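PDB 4GS5: acyl-CoA synthetase (AMP-forming)/AMP-acid ligase II-like protein from Dyadobacter fermentans, which probably activates carboxylic acids, perhaps medium-chain fatty acids, with ATP through an acyl-adenylate and joins them to coenzyme A. Local coordinates for residues E139-A142 and T143-Q146; V261-Q264 and I265-I269; G92-M95 and L96-M100; V160-A163 and L164-I168. All coordinates share one frame; numbering follows the deposited sequence.

Contact 1: residues E139-A142 and T143-Q146; sequences ENSA and TSGQ
T143 N and S144 N both donate to N140 O, at 2.7 Å for T143 N, so the chain leaving helix 131-139 curls round a single carbonyl. The two donors come to that oxygen from opposite faces of its plane, T143 N standing 37° above it and S144 N less tilted. T143 OG1 is bonded to I137 O and to N114 ND2; it also lies 3.0 Å from N140 O, but its one proton cannot be assigned there. N140 has its CG anti to the backbone N, chi1 -173°, which swings the amide forward along the chain. There OD1 takes the hydrogen of A142 N at 3.1 Å and closes an Asx turn just past the helix end. With an alanine here, A142 N would probably lose its side-chain acceptor and the turn would be less firmly fixed. S144 packs from the far side of the bend, its OG 3.4 Å from S141 CA. A water completes the link by donating to S141 O and accepting from G145 N, at 2.9 Å from that nitrogen. G145 already belongs to the 3-10 segment that starts at S144, in which Q146 N reaches T143 O at 2.9 Å.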
loop_
_atom_site.group_PDB
_atom_site.type_symbol
_atom_site.label_atom_id
_atom_site.label_comp_id
_atom_site.label_asym_id
_atom_site.label_seq_id
_atom_site.Cartn_x
_atom_site.Cartn_y
_atom_site.Cartn_z
ATOM N N GLU A 139 3.678 14.364 17.383
ATOM C CA GLU A 139 4.810 14.299 18.310
ATOM C C GLU A 139 5.293 15.673 18.752
ATOM O O GLU A 139 5.848 15.841 19.850
ATOM C CB GLU A 139 5.970 13.533 17.677
ATOM C CG GLU A 139 5.762 12.036 17.671
ATOM C CD GLU A 139 5.968 11.417 19.042
ATOM O OE1 GLU A 139 7.084 11.569 19.596
ATOM O OE2 GLU A 139 5.013 10.787 19.559
ATOM N N ASN A 140 5.091 16.648 17.876
ATOM C CA ASN A 140 5.575 17.998 18.098
ATOM C C ASN A 140 4.537 18.789 18.898
ATOM O O ASN A 140 3.496 19.196 18.366
ATOM C CB ASN A 140 5.867 18.653 16.749
ATOM C CG ASN A 140 6.533 20.002 16.888
ATOM O OD1 ASN A 140 6.382 20.677 17.909
ATOM N ND2 ASN A 140 7.277 20.406 15.858
ATOM N N SER A 141 4.820 18.990 20.183
ATOM C CA SER A 141 3.833 19.546 21.109
ATOM C C SER A 141 3.456 20.994 20.824
ATOM O O SER A 141 2.674 21.595 21.559
ATOM C CB SER A 141 4.295 19.389 22.560
ATOM O OG SER A 141 3.908 18.120 23.066
ATOM N N ALA A 142 4.015 21.549 19.758
ATOM C CA ALA A 142 3.612 22.863 19.286
ATOM C C ALA A 142 2.490 22.708 18.267
ATOM O O ALA A 142 1.757 23.655 17.992
ATOM C CB ALA A 142 4.785 23.580 18.671
ATOM N N THR A 143 2.361 21.501 17.716
ATOM C CA THR A 143 1.363 21.231 16.687
ATOM C C THR A 143 0.391 20.128 17.089
ATOM O O THR A 143 -0.692 20.019 16.519
ATOM C CB THR A 143 2.013 20.862 15.327
ATOM O OG1 THR A 143 2.795 19.663 15.459
ATOM C CG2 THR A 143 2.902 22.002 14.824
ATOM N N SER A 144 0.759 19.310 18.069
ATOM C CA SER A 144 -0.094 18.179 18.425
ATOM C C SER A 144 -1.499 18.630 18.816
ATOM O O SER A 144 -2.485 17.961 18.496
ATOM C CB SER A 144 0.519 17.349 19.551
ATOM O OG SER A 144 0.751 18.146 20.698
ATOM N N GLY A 145 -1.590 19.762 19.501
ATOM C CA GLY A 145 -2.874 20.244 19.987
ATOM C C GLY A 145 -3.792 20.720 18.875
ATOM O O GLY A 145 -4.987 20.933 19.093
ATOM N N GLN A 146 -3.230 20.888 17.679
ATOM C CA GLN A 146 -3.994 21.377 16.536
ATOM C C GLN A 146 -4.217 20.308 15.474
ATOM O O GLN A 146 -4.671 20.623 14.380
ATOM C CB GLN A 146 -3.288 22.573 15.879
ATOM C CG GLN A 146 -3.289 23.847 16.702
ATOM C CD GLN A 146 -2.378 23.762 17.907
ATOM O OE1 GLN A 146 -1.150 23.764 17.773
ATOM N NE2 GLN A 146 -2.972 23.686 19.094
HETATM O O HOH W 1 -0.014 22.083 20.115
#

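Contact 2: residues V261-Q264 and I265-I269; sequences VLDQ and IDQRI
The D263 carboxylate and the Q267 amide lie side by side on the first turns of helix 262-276, pointing the same way, with their planes 84° apart. V261 ends strand 258-261 and is at the N-cap position of this helix, which belongs to the smaller C-terminal part of the chain, consistent with the mobile C-terminal domain of acyl-CoA synthetases. The nearest polar ends of the first pair, D263 OD1 and Q267 NE2, are 4.0 Å apart, a loose neighbourhood rather than a bond. D263 spends its other oxygen on N251, OD2 being bonded to ND2 of that residue. The D266 carboxylate lies near the preceding turn, its CG 3.5 Å from L262 O, and its OD1 takes the backbone N of C284 in strand 282-289.

Along the backbone, V261 O receives I265 N at 3.1 Å; D266 N follows onto L262 O, Q267 N onto D263 O and R268 N onto Q264 O. The buried side of the helix carries L262, I265 and I269: L262 and I265 pack on L296 of strand 295-301, and I269 on I316 of helix 306-319. I265 has CG1 anti to its own nitrogen (chi1 -168°), which leaves CG2 turned back along the helix, only 3.0 Å from L262 O. Q267 makes a similar close approach, its CG lying 3.1 Å from D263 O. R268 runs out extended from CG to NE toward R319, while its CG stays 3.8 Å from Q264 O.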
loop_
_atom_site.group_PDB
_atom_site.type_symbol
_atom_site.label_atom_id
_atom_site.label_comp_id
_atom_site.label_asym_id
_atom_site.label_seq_id
_atom_site.Cartn_x
_atom_site.Cartn_y
_atom_site.Cartn_z
ATOM N N VAL A 261 1.324 -18.901 5.772
ATOM C CA VAL A 261 2.334 -18.078 5.098
ATOM C C VAL A 261 3.673 -18.815 5.180
ATOM O O VAL A 261 4.159 -19.105 6.280
ATOM C CB VAL A 261 2.440 -16.678 5.737
ATOM C CG1 VAL A 261 3.430 -15.788 4.953
ATOM C CG2 VAL A 261 1.064 -15.998 5.822
ATOM N N LEU A 262 4.263 -19.145 4.028
ATOM C CA LEU A 262 5.435 -20.025 4.038
ATOM C C LEU A 262 6.622 -19.469 4.830
ATOM O O LEU A 262 7.228 -20.188 5.622
ATOM C CB LEU A 262 5.865 -20.396 2.621
ATOM C CG LEU A 262 4.846 -21.293 1.899
ATOM C CD1 LEU A 262 5.198 -21.386 0.409
ATOM C CD2 LEU A 262 4.754 -22.688 2.545
ATOM N N ASP A 263 6.944 -18.197 4.635
ATOM C CA ASP A 263 8.109 -17.636 5.311
ATOM C C ASP A 263 7.874 -17.524 6.819
ATOM O O ASP A 263 8.819 -17.569 7.601
ATOM C CB ASP A 263 8.575 -16.305 4.684
ATOM C CG ASP A 263 7.700 -15.116 5.067
ATOM O OD1 ASP A 263 8.233 -14.145 5.651
ATOM O OD2 ASP A 263 6.488 -15.130 4.760
ATOM N N GLN A 264 6.614 -17.409 7.227
ATOM C CA GLN A 264 6.308 -17.366 8.662
ATOM C C GLN A 264 6.492 -18.731 9.297
ATOM O O GLN A 264 7.053 -18.851 10.385
ATOM C CB GLN A 264 4.894 -16.848 8.922
ATOM C CG GLN A 264 4.733 -15.376 8.616
ATOM C CD GLN A 264 3.349 -14.858 8.955
ATOM O OE1 GLN A 264 2.492 -15.600 9.450
ATOM N NE2 GLN A 264 3.122 -13.572 8.687
ATOM N N ILE A 265 6.007 -19.766 8.630
ATOM C CA ILE A 265 6.207 -21.105 9.168
ATOM C C ILE A 265 7.704 -21.439 9.149
ATOM O O ILE A 265 8.215 -22.082 10.072
ATOM C CB ILE A 265 5.321 -22.182 8.468
ATOM C CG1 ILE A 265 5.355 -23.478 9.268
ATOM C CG2 ILE A 265 5.735 -22.425 7.030
ATOM C CD1 ILE A 265 4.627 -23.351 10.596
ATOM N N ASP A 266 8.415 -20.951 8.126
ATOM C CA ASP A 266 9.861 -21.157 8.037
ATOM C C ASP A 266 10.573 -20.570 9.259
ATOM O O ASP A 266 11.472 -21.204 9.819
ATOM C CB ASP A 266 10.431 -20.530 6.764
ATOM C CG ASP A 266 10.456 -21.493 5.592
ATOM O OD1 ASP A 266 10.157 -22.689 5.792
ATOM O OD2 ASP A 266 10.795 -21.059 4.467
ATOM N N GLN A 267 10.170 -19.365 9.673
ATOM C CA GLN A 267 10.799 -18.703 10.822
ATOM C C GLN A 267 10.580 -19.519 12.087
ATOM O O GLN A 267 11.474 -19.644 12.914
ATOM C CB GLN A 267 10.268 -17.272 11.035
ATOM C CG GLN A 267 10.471 -16.324 9.847
ATOM C CD GLN A 267 9.932 -14.915 10.110
ATOM O OE1 GLN A 267 9.328 -14.649 11.153
ATOM N NE2 GLN A 267 10.154 -14.007 9.158
ATOM N N ARG A 268 9.381 -20.067 12.235
ATOM C CA ARG A 268 9.059 -20.935 13.371
ATOM C C ARG A 268 9.879 -22.227 13.406
ATOM O O ARG A 268 10.341 -22.654 14.465
ATOM C CB ARG A 268 7.561 -21.250 13.398
ATOM C CG ARG A 268 6.744 -20.088 13.914
ATOM C CD ARG A 268 5.247 -20.267 13.715
ATOM N NE ARG A 268 4.543 -19.008 13.954
ATOM C CZ ARG A 268 4.248 -18.538 15.161
ATOM N NH1 ARG A 268 4.588 -19.226 16.244
ATOM N NH2 ARG A 268 3.614 -17.376 15.286
ATOM N N ILE A 269 10.056 -22.852 12.247
ATOM C CA ILE A 269 10.910 -24.028 12.158
ATOM C C ILE A 269 12.395 -23.687 12.356
ATOM O O ILE A 269 13.152 -24.475 12.923
ATOM C CB ILE A 269 10.705 -24.738 10.821
ATOM C CG1 ILE A 269 9.371 -25.483 10.859
ATOM C CG2 ILE A 269 11.850 -25.692 10.538
ATOM C CD1 ILE A 269 8.858 -25.877 9.510
#

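Contact 3: residues G92-M95 and L96-M100; sequences GLMM and LVRGM
R98 stretches out straight from CG to NE (chi3 -173°), which brings its guanidinium group under M94 CB, while bends at chi2 and chi3 carry the ends of the selenomethionines M94 and M95 to R98 NE and to the guanidinium edge. All three sit on helix 90-102, the helix of the beta-alpha-beta unit between strands 80-83 and 105-109. M94 crosses R98 at about a right angle: its CB lies 4.2 Å above the centre of the guanidinium plane, and its CE comes to 3.8 Å from R98 NE. M95 approaches from the rim instead, with SE in the plane and 3.4 Å from R98 NH1. Were R98 replaced by an alanine, M94 CE and M95 SE would probably face a gap and be freer to turn. Outside the turn, R98 touches T69, W104 and S186, and a bound ethanediol lies about 4 Å from its side chain.

A second pair is purely apolar, L93 CD2 meeting L96 CD1 at 3.8 Å, and L96 goes on to A27 of helix 22-36. M94 CE also touches V97 CB. Along the backbone, R98 N points almost straight at M94 O (174° at the hydrogen), and G99 N reaches M95 O at 3.0 Å.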
loop_
_atom_site.group_PDB
_atom_site.type_symbol
_atom_site.label_atom_id
_atom_site.label_comp_id
_atom_site.label_asym_id
_atom_site.label_seq_id
_atom_site.Cartn_x
_atom_site.Cartn_y
_atom_site.Cartn_z
ATOM N N GLY A 92 1.287 15.243 -5.062
ATOM C CA GLY A 92 0.947 16.634 -4.845
ATOM C C GLY A 92 0.099 17.197 -5.964
ATOM O O GLY A 92 -0.872 17.903 -5.712
ATOM N N LEU A 93 0.472 16.912 -7.209
ATOM C CA LEU A 93 -0.313 17.390 -8.343
ATOM C C LEU A 93 -1.778 16.920 -8.277
ATOM O O LEU A 93 -2.675 17.650 -8.675
ATOM C CB LEU A 93 0.349 17.000 -9.667
ATOM C CG LEU A 93 1.729 17.652 -9.838
ATOM C CD1 LEU A 93 2.345 17.290 -11.177
ATOM C CD2 LEU A 93 1.589 19.159 -9.705
HETATM N N MSE A 94 -2.035 15.723 -7.752
HETATM C CA MSE A 94 -3.428 15.278 -7.639
HETATM C C MSE A 94 -4.262 16.177 -6.714
HETATM O O MSE A 94 -5.469 16.333 -6.903
HETATM C CB MSE A 94 -3.544 13.799 -7.242
HETATM C CG MSE A 94 -3.415 12.838 -8.427
HETATM SE SE MSE A 94 -4.891 12.935 -9.736
HETATM C CE MSE A 94 -6.321 13.531 -8.577
HETATM N N MSE A 95 -3.628 16.788 -5.720
HETATM C CA MSE A 95 -4.368 17.700 -4.851
HETATM C C MSE A 95 -4.843 18.920 -5.643
HETATM O O MSE A 95 -5.935 19.462 -5.379
HETATM C CB MSE A 95 -3.510 18.131 -3.658
HETATM C CG MSE A 95 -3.278 17.028 -2.639
HETATM SE SE MSE A 95 -4.946 16.478 -1.808
HETATM C CE MSE A 95 -5.385 18.123 -0.876
ATOM N N LEU A 96 -4.032 19.345 -6.621
ATOM C CA LEU A 96 -4.387 20.493 -7.469
ATOM C C LEU A 96 -5.546 20.165 -8.398
ATOM O O LEU A 96 -6.461 20.969 -8.574
ATOM C CB LEU A 96 -3.187 20.942 -8.305
ATOM C CG LEU A 96 -1.909 21.262 -7.526
ATOM C CD1 LEU A 96 -0.834 21.748 -8.484
ATOM C CD2 LEU A 96 -2.196 22.302 -6.456
ATOM N N VAL A 97 -5.488 18.981 -9.004
ATOM C CA VAL A 97 -6.548 18.499 -9.882
ATOM C C VAL A 97 -7.875 18.414 -9.149
ATOM O O VAL A 97 -8.892 18.923 -9.634
ATOM C CB VAL A 97 -6.205 17.112 -10.477
ATOM C CG1 VAL A 97 -7.417 16.527 -11.204
ATOM C CG2 VAL A 97 -5.006 17.227 -11.421
ATOM N N ARG A 98 -7.870 17.771 -7.978
ATOM C CA ARG A 98 -9.075 17.711 -7.141
ATOM C C ARG A 98 -9.568 19.122 -6.845
ATOM O O ARG A 98 -10.747 19.430 -7.005
ATOM C CB ARG A 98 -8.795 16.971 -5.829
ATOM C CG ARG A 98 -8.542 15.482 -6.001
ATOM C CD ARG A 98 -7.835 14.899 -4.775
ATOM N NE ARG A 98 -7.438 13.510 -4.989
ATOM C CZ ARG A 98 -6.446 12.906 -4.342
ATOM N NH1 ARG A 98 -5.741 13.565 -3.433
ATOM N NH2 ARG A 98 -6.159 11.645 -4.603
ATOM N N GLY A 99 -8.649 19.982 -6.427
ATOM C CA GLY A 99 -8.970 21.374 -6.161
ATOM C C GLY A 99 -9.666 22.086 -7.308
ATOM O O GLY A 99 -10.615 22.841 -7.091
HETATM N N MSE A 100 -9.198 21.867 -8.535
HETATM C CA MSE A 100 -9.780 22.564 -9.675
HETATM C C MSE A 100 -11.062 21.900 -10.164
HETATM O O MSE A 100 -11.981 22.570 -10.632
HETATM C CB MSE A 100 -8.777 22.673 -10.818
HETATM C CG MSE A 100 -7.686 23.690 -10.583
HETATM SE SE MSE A 100 -6.497 23.668 -12.098
HETATM C CE MSE A 100 -5.782 21.866 -11.926
#

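Contact 4: residues V160-A163 and L164-I168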
loop_
_atom_site.group_PDB
_atom_site.type_symbol
_atom_site.label_atom_id
_atom_site.label_comp_id
_atom_site.label_asym_id
_atom_site.label_seq_id
_atom_site.Cartn_x
_atom_site.Cartn_y
_atom_site.Cartn_z
ATOM N N VAL A 160 0.100 2.107 7.853
ATOM C CA VAL A 160 0.535 2.720 9.097
ATOM C C VAL A 160 1.065 1.700 10.109
ATOM O O VAL A 160 0.520 0.598 10.233
ATOM C CB VAL A 160 -0.661 3.490 9.672
ATOM C CG1 VAL A 160 -0.463 3.839 11.135
ATOM C CG2 VAL A 160 -0.929 4.730 8.817
ATOM N N ASN A 161 2.135 2.042 10.819
ATOM C CA ASN A 161 2.642 1.122 11.842
ATOM C C ASN A 161 1.769 1.105 13.108
ATOM O O ASN A 161 0.890 1.958 13.283
ATOM C CB ASN A 161 4.129 1.357 12.174
ATOM C CG ASN A 161 4.400 2.738 12.776
ATOM O OD1 ASN A 161 3.677 3.206 13.654
ATOM N ND2 ASN A 161 5.454 3.393 12.294
ATOM N N HIS A 162 2.019 0.127 13.973
ATOM C CA HIS A 162 1.154 -0.119 15.127
ATOM C C HIS A 162 0.999 1.088 16.057
ATOM O O HIS A 162 -0.122 1.440 16.432
ATOM C CB HIS A 162 1.631 -1.340 15.912
ATOM C CG HIS A 162 0.635 -1.835 16.917
ATOM N ND1 HIS A 162 0.907 -1.892 18.269
ATOM C CD2 HIS A 162 -0.629 -2.292 16.767
ATOM C CE1 HIS A 162 -0.146 -2.372 18.906
ATOM N NE2 HIS A 162 -1.092 -2.624 18.020
ATOM N N ALA A 163 2.110 1.721 16.423
ATOM C CA ALA A 163 2.053 2.912 17.278
ATOM C C ALA A 163 1.266 4.083 16.668
ATOM O O ALA A 163 0.514 4.766 17.366
ATOM C CB ALA A 163 3.469 3.356 17.689
ATOM N N LEU A 164 1.416 4.323 15.369
ATOM C CA LEU A 164 0.667 5.402 14.756
ATOM C C LEU A 164 -0.808 4.983 14.621
ATOM O O LEU A 164 -1.714 5.791 14.804
ATOM C CB LEU A 164 1.283 5.820 13.404
ATOM C CG LEU A 164 0.477 6.831 12.596
ATOM C CD1 LEU A 164 0.338 8.145 13.345
ATOM C CD2 LEU A 164 1.057 7.085 11.177
ATOM N N ALA A 165 -1.048 3.711 14.335
ATOM C CA ALA A 165 -2.423 3.223 14.263
ATOM C C ALA A 165 -3.157 3.422 15.608
ATOM O O ALA A 165 -4.312 3.859 15.644
ATOM C CB ALA A 165 -2.452 1.760 13.842
HETATM N N MSE A 166 -2.479 3.129 16.709
HETATM C CA MSE A 166 -3.063 3.343 18.039
HETATM C C MSE A 166 -3.387 4.812 18.327
HETATM O O MSE A 166 -4.420 5.115 18.931
HETATM C CB MSE A 166 -2.155 2.781 19.140
HETATM C CG MSE A 166 -2.078 1.259 19.173
HETATM SE SE MSE A 166 -3.707 0.428 19.832
HETATM C CE MSE A 166 -3.759 -1.144 18.683
ATOM N N GLN A 167 -2.503 5.717 17.912
ATOM C CA GLN A 167 -2.737 7.164 18.024
ATOM C C GLN A 167 -3.920 7.658 17.185
ATOM O O GLN A 167 -4.707 8.502 17.630
ATOM C CB GLN A 167 -1.492 7.947 17.594
ATOM C CG GLN A 167 -0.422 8.074 18.673
ATOM C CD GLN A 167 0.809 8.823 18.181
ATOM O OE1 GLN A 167 1.529 8.348 17.303
ATOM N NE2 GLN A 167 1.052 9.996 18.746
ATOM N N ILE A 168 -4.022 7.149 15.963
ATOM C CA ILE A 168 -5.103 7.526 15.067
ATOM C C ILE A 168 -6.448 7.064 15.617
ATOM O O ILE A 168 -7.436 7.789 15.512
ATOM C CB ILE A 168 -4.877 6.982 13.657
ATOM C CG1 ILE A 168 -3.743 7.761 12.981
ATOM C CG2 ILE A 168 -6.159 7.088 12.834
ATOM C CD1 ILE A 168 -3.195 7.103 11.737
#
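V160 CG1 presses on L164 CG at 3.5 Å, tighter than an ordinary carbon contact, where the two side chains cross at about a right angle. The same methyl meets A165 CB at 4.0 Å and, further along, I168 CD1. These contacts lie on the buried side of the helix start, while a second group forms on the outer side. There M166, a selenomethionine, lays its CG over one face of the H162 ring, 4.2 Å from the centroid and 16° off the normal, a CH-pi contact displaced toward the rim. Its SE stands obliquely to the same ring, and the placement of its terminal CE is doubtful. With CG anti to its backbone N (chi1 -167°), the H162 ring comes to lie beside M166.

N161 caps the first turn of helix 162-169 from the N-cap position. Its OD1 accepts L164 N at 3.0 Å, close to the C=O direction, and its backbone O accepts A165 N at 2.8 Å. Just before it, V160 N is bonded to Q177 OE1, tying the approach to the helix to strand 175-180. The helix joins strands 153-155 and 175-180 in a beta-alpha-beta unit: V160 and I168 touch L155 on one of those strands, while L164, Q167 and I168 pack on P131, L138 and L134 of helix 131-139.

How the contacts relate
Contacts 1 and 4 are neighbours, their centres about 16 Å apart, and they touch where E139 OE2 packs at 4.1 Å from Q167 NE2. Contact 3, whose touching residues are all buried, lies in the same AMP-binding region, its centre about 27 Å from each of them, with nothing in direct touch. Contact 2 stands apart in the C-terminal part of the chain, about 26 Å from contact 4 and 44 Å from contact 3, centre to centre, on the opposite side of the chain's centre from contact 3. Ethanediol molecules, probably from the crystallisation liquor, lie near R98 of contact 3 and N161 of contact 4; they are weak evidence for a functional pocket.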